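Local coordinates for diadenosine Tetraphosphate Hydrolase (Caenorhabditis elegans, PDB 1KTG), which hydrolyses diadenosine tetraphosphate asymmetrically to AMP and ATP with the help of divalent metal ions, at residues A[5-11]-A[85-91]; A[112-116]-A[128-132]. All coordinates share one frame; numbering follows the deposited sequence.

Contact 1 (A[5-11]-A[85-91])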
# COMPACT_ATOMS: atom_id res chain seq x y z
N ALA A 5 2.82 -6.28 10.29
CA ALA A 5 2.51 -6.37 8.88
C ALA A 5 3.25 -5.27 8.14
O ALA A 5 3.77 -4.35 8.74
CB ALA A 5 1.01 -6.22 8.66
N ALA A 6 3.27 -5.36 6.82
CA ALA A 6 3.92 -4.35 6.01
C ALA A 6 3.38 -4.37 4.60
O ALA A 6 2.80 -5.35 4.15
CB ALA A 6 5.39 -4.60 5.99
N GLY A 7 3.60 -3.27 3.89
CA GLY A 7 3.17 -3.18 2.52
C GLY A 7 3.85 -2.05 1.80
O GLY A 7 4.78 -1.43 2.32
N LEU A 8 3.37 -1.78 0.60
CA LEU A 8 3.92 -0.75 -0.24
C LEU A 8 2.81 0.17 -0.73
O LEU A 8 1.80 -0.29 -1.24
CB LEU A 8 4.63 -1.37 -1.45
CG LEU A 8 5.86 -2.24 -1.15
CD1 LEU A 8 6.49 -2.77 -2.42
CD2 LEU A 8 6.89 -1.49 -0.31
N VAL A 9 2.99 1.46 -0.51
CA VAL A 9 2.10 2.46 -1.06
C VAL A 9 2.60 2.63 -2.49
O VAL A 9 3.59 3.31 -2.74
CB VAL A 9 2.14 3.78 -0.29
CG1 VAL A 9 1.35 4.88 -1.03
CG2 VAL A 9 1.55 3.58 1.10
N ILE A 10 1.96 1.92 -3.40
CA ILE A 10 2.31 2.00 -4.81
C ILE A 10 1.67 3.22 -5.44
O ILE A 10 0.48 3.48 -5.23
CB ILE A 10 1.76 0.77 -5.54
CG1 ILE A 10 2.27 -0.53 -4.91
CG2 ILE A 10 2.07 0.88 -7.04
CD1 ILE A 10 3.75 -0.71 -4.95
N TYR A 11 2.45 3.96 -6.22
CA TYR A 11 1.91 5.09 -6.98
C TYR A 11 2.42 5.02 -8.40
O TYR A 11 3.42 4.34 -8.70
CB TYR A 11 2.29 6.44 -6.37
CG TYR A 11 3.73 6.87 -6.60
CD1 TYR A 11 4.04 7.81 -7.57
CD2 TYR A 11 4.76 6.37 -5.82
CE1 TYR A 11 5.35 8.23 -7.78
CE2 TYR A 11 6.07 6.78 -6.02
CZ TYR A 11 6.36 7.70 -7.00
OH TYR A 11 7.68 8.11 -7.19
N VAL A 85 1.46 -1.69 10.77
CA VAL A 85 1.64 -1.91 9.34
C VAL A 85 2.66 -0.89 8.84
O VAL A 85 2.38 0.31 8.80
CB VAL A 85 0.34 -1.79 8.53
CG1 VAL A 85 0.59 -2.19 7.07
CG2 VAL A 85 -0.75 -2.65 9.14
N LYS A 86 3.84 -1.38 8.49
CA LYS A 86 4.87 -0.50 7.97
C LYS A 86 4.75 -0.41 6.46
O LYS A 86 4.73 -1.43 5.79
CB LYS A 86 6.24 -1.03 8.33
CG LYS A 86 7.36 -0.12 7.86
CD LYS A 86 8.70 -0.45 8.50
CE LYS A 86 9.74 0.55 8.04
NZ LYS A 86 11.11 0.28 8.58
N TYR A 87 4.70 0.81 5.93
CA TYR A 87 4.61 1.05 4.49
C TYR A 87 5.81 1.86 3.98
O TYR A 87 6.22 2.82 4.61
CB TYR A 87 3.38 1.91 4.15
CG TYR A 87 2.05 1.22 4.29
CD1 TYR A 87 1.28 1.38 5.44
CD2 TYR A 87 1.53 0.46 3.26
CE1 TYR A 87 0.06 0.77 5.56
CE2 TYR A 87 0.31 -0.15 3.37
CZ TYR A 87 -0.42 -0.00 4.52
OH TYR A 87 -1.65 -0.61 4.63
N TRP A 88 6.31 1.45 2.82
CA TRP A 88 7.27 2.22 2.04
C TRP A 88 6.57 2.73 0.78
O TRP A 88 5.69 2.07 0.24
CB TRP A 88 8.45 1.36 1.60
CG TRP A 88 9.51 1.08 2.60
CD1 TRP A 88 10.68 1.78 2.80
CD2 TRP A 88 9.57 -0.04 3.49
NE1 TRP A 88 11.43 1.18 3.78
CE2 TRP A 88 10.78 0.06 4.22
CE3 TRP A 88 8.72 -1.12 3.76
CZ2 TRP A 88 11.15 -0.87 5.19
CZ3 TRP A 88 9.10 -2.04 4.72
CH2 TRP A 88 10.30 -1.91 5.42
N LEU A 89 6.95 3.92 0.31
CA LEU A 89 6.43 4.48 -0.94
C LEU A 89 7.19 3.84 -2.12
O LEU A 89 8.38 3.66 -2.06
CB LEU A 89 6.59 6.00 -0.93
CG LEU A 89 6.02 6.79 -2.11
CD1 LEU A 89 4.50 6.67 -2.18
CD2 LEU A 89 6.45 8.24 -2.07
N ALA A 90 6.48 3.48 -3.19
CA ALA A 90 7.11 2.81 -4.31
C ALA A 90 6.45 3.20 -5.63
O ALA A 90 5.23 3.13 -5.77
CB ALA A 90 7.02 1.31 -4.12
N LYS A 91 7.27 3.59 -6.60
CA LYS A 91 6.77 4.00 -7.89
C LYS A 91 6.67 2.83 -8.85
O LYS A 91 7.64 2.11 -9.05
CB LYS A 91 7.68 5.04 -8.52
CG LYS A 91 7.23 5.52 -9.88
CD LYS A 91 8.07 6.67 -10.38
CE LYS A 91 7.56 7.20 -11.71
NZ LYS A 91 8.36 8.37 -12.17

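Contact 2 (A[112-116]-A[128-132])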
# COMPACT_ATOMS: atom_id res chain seq x y z
N LEU A 112 -4.78 11.76 -4.85
CA LEU A 112 -4.65 11.90 -3.39
C LEU A 112 -5.94 12.04 -2.58
O LEU A 112 -6.16 11.31 -1.62
CB LEU A 112 -3.74 13.08 -3.07
CG LEU A 112 -3.60 13.36 -1.57
CD1 LEU A 112 -2.91 12.21 -0.86
CD2 LEU A 112 -2.84 14.65 -1.37
N GLU A 113 -6.78 13.00 -2.94
CA GLU A 113 -7.97 13.24 -2.14
C GLU A 113 -8.96 12.07 -2.19
O GLU A 113 -9.57 11.71 -1.18
CB GLU A 113 -8.63 14.54 -2.56
CG GLU A 113 -7.75 15.76 -2.27
CD GLU A 113 -7.38 15.93 -0.80
OE1 GLU A 113 -8.13 15.45 0.09
OE2 GLU A 113 -6.33 16.55 -0.53
N ASP A 114 -9.09 11.48 -3.37
CA ASP A 114 -9.96 10.33 -3.58
C ASP A 114 -9.42 9.13 -2.81
O ASP A 114 -10.18 8.36 -2.19
CB ASP A 114 -10.03 10.03 -5.07
CG ASP A 114 -11.03 8.96 -5.41
OD1 ASP A 114 -10.71 8.06 -6.22
OD2 ASP A 114 -12.18 8.95 -4.91
N ALA A 115 -8.10 8.96 -2.85
CA ALA A 115 -7.47 7.88 -2.14
C ALA A 115 -7.75 8.00 -0.64
O ALA A 115 -8.05 7.00 0.03
CB ALA A 115 -5.97 7.85 -2.41
N ILE A 116 -7.69 9.22 -0.12
CA ILE A 116 -7.93 9.45 1.30
C ILE A 116 -9.38 9.11 1.64
O ILE A 116 -9.64 8.41 2.62
CB ILE A 116 -7.60 10.90 1.69
CG1 ILE A 116 -6.09 11.13 1.64
CG2 ILE A 116 -8.09 11.21 3.08
CD1 ILE A 116 -5.72 12.61 1.56
N LEU A 128 -0.80 9.11 3.61
CA LEU A 128 -0.84 9.43 2.18
C LEU A 128 -0.44 10.90 1.95
O LEU A 128 0.28 11.20 1.00
CB LEU A 128 -2.23 9.13 1.60
CG LEU A 128 -2.64 7.65 1.53
CD1 LEU A 128 -4.11 7.50 1.16
CD2 LEU A 128 -1.77 6.88 0.57
N ARG A 129 -0.88 11.80 2.82
CA ARG A 129 -0.51 13.21 2.69
C ARG A 129 1.00 13.36 2.85
O ARG A 129 1.64 14.10 2.10
CB ARG A 129 -1.24 14.08 3.71
CG ARG A 129 -2.72 14.19 3.43
CD ARG A 129 -3.46 15.23 4.24
NE ARG A 129 -4.89 15.20 3.94
CZ ARG A 129 -5.46 15.75 2.85
NH1 ARG A 129 -6.77 15.66 2.68
NH2 ARG A 129 -4.73 16.39 1.94
N LYS A 130 1.57 12.64 3.81
CA LYS A 130 3.00 12.69 4.08
C LYS A 130 3.79 12.21 2.87
O LYS A 130 4.77 12.83 2.45
CB LYS A 130 3.33 11.81 5.28
N PHE A 131 3.34 11.09 2.31
CA PHE A 131 3.96 10.49 1.15
C PHE A 131 3.83 11.39 -0.07
O PHE A 131 4.76 11.50 -0.86
CB PHE A 131 3.35 9.11 0.89
CG PHE A 131 3.88 8.04 1.81
CD1 PHE A 131 3.72 6.70 1.49
CD2 PHE A 131 4.54 8.37 2.99
CE1 PHE A 131 4.23 5.70 2.32
CE2 PHE A 131 5.05 7.37 3.83
CZ PHE A 131 4.89 6.04 3.50
N SER A 132 2.68 12.03 -0.22
CA SER A 132 2.46 12.99 -1.31
C SER A 132 3.40 14.17 -1.17
O SER A 132 3.95 14.67 -2.15
CB SER A 132 0.99 13.45 -1.34
OG SER A 132 0.77 14.51 -2.26

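Contact 1 (A[5-11]-A[85-91])
Ala5 O accepts the backbone N-H of Lys86, the first of six hydrogen bonds that alternate in direction along two parallel strands. Ala5 O, both N and O of Gly7 and Val9, and Tyr11 N alternate with Lys86, Trp88 and Ala90; the longest link, Trp88 N to Gly7 O at 3.3 Å, is still fairly straight at 158°. Several carbonyls take a second, weaker CA-H donor, as when Tyr87 CA lies 3.3 Å from Gly7 O. On its other edge strand 3-14 pairs through Ala6 with Gly37 and through Leu8 with Pro35, while strand 81-92 has 64-78 on its far side, so the pair is internal to the mixed sheet of the Nudix fold, with helix 45-57 packed on the face of Ala6 and Leu8 and helix 122-137 on that of Val9 and Tyr87. At the far end, with CG set between the backbone N and the carbonyl carbon (chi1 75°), the Tyr11 ring lies over Lys91, whose CB comes within 3.3 Å of Tyr11 CZ; Lys91 CG adds an off-centre CH-pi contact. Leu89 CD1 approaches Tyr11 CD2 at 3.7 Å. The phenol OH is satisfied by His67 NE2. Were Tyr11 replaced by an alanine, His67 NE2 would probably lose its phenol partner and the aliphatic part of Lys91 the ring that covers it. Farther back, Val9 CG2 packs against Tyr87 CD2 at 3.8 Å.

Contact 2 (A[112-116]-A[128-132])
Leu128 CD1 reaches between Ala115 and Ile116, 4.0 Å from Ala115 CB and 4.2 Å from Ile116 CG1. Its CG stands anti to the carbonyl carbon (chi1 -68°), an orientation that carries the branch across to helix 112-119, where the Ile116 and Leu128 side chains run alongside one another, pointing contrary ways. Leu112 closes the apolar centre with both methyls: CD1 sits 4.0 Å from Leu128 CB, while CD2 meets the Ser132 side chain, 3.7 Å from its OG. The two helices are the C-terminal pair of this Nudix chain, consecutive in sequence and nearly antiparallel at 159°, an alpha-alpha hairpin whose short segments come no nearer than 10.7 Å between axes; side chains span that gap. Leu128 also touches Val9, which ties the pair to the central sheet. Outward from this centre, Ile116 CD1 lies over the middle of one face of the Arg129 guanidinium, 3.4 Å from Arg129 CZ, an apolar platform for that face. The rim belongs to the salt bridge: Arg129 meets the carboxylate end-on, Arg129 NH1 to Glu113 OE1 and Arg129 NH2 to Glu113 OE2, each 2.9 Å and each on the syn side of the oxygen met. The fork is imperfectly flat, the two planes lying 35° apart, and the methyl against its face and the paired bonds probably restrict rotation of the guanidinium at this exposed edge.

Contact 1 is buried near the middle of the chain and joins two neighbouring strands of the central sheet; contact 2 lies about 13 Å away, centre to centre, and joins two helices at a partly exposed edge. Backbone bonds dominate the first, whereas the second rests on side chains, with no backbone-to-backbone bond, apolar within and ionic at its outer margin. The elements are distinct, yet they meet: Phe131, which takes no part in the pairing of 112-116 with 128-132, turns to the sheet, where its CE1 lies 3.6 Å from Val9 CG2 and its CD1 approaches Leu89. Helix 122-137 thus serves both, facing strands on one side and helix 112-119 on another.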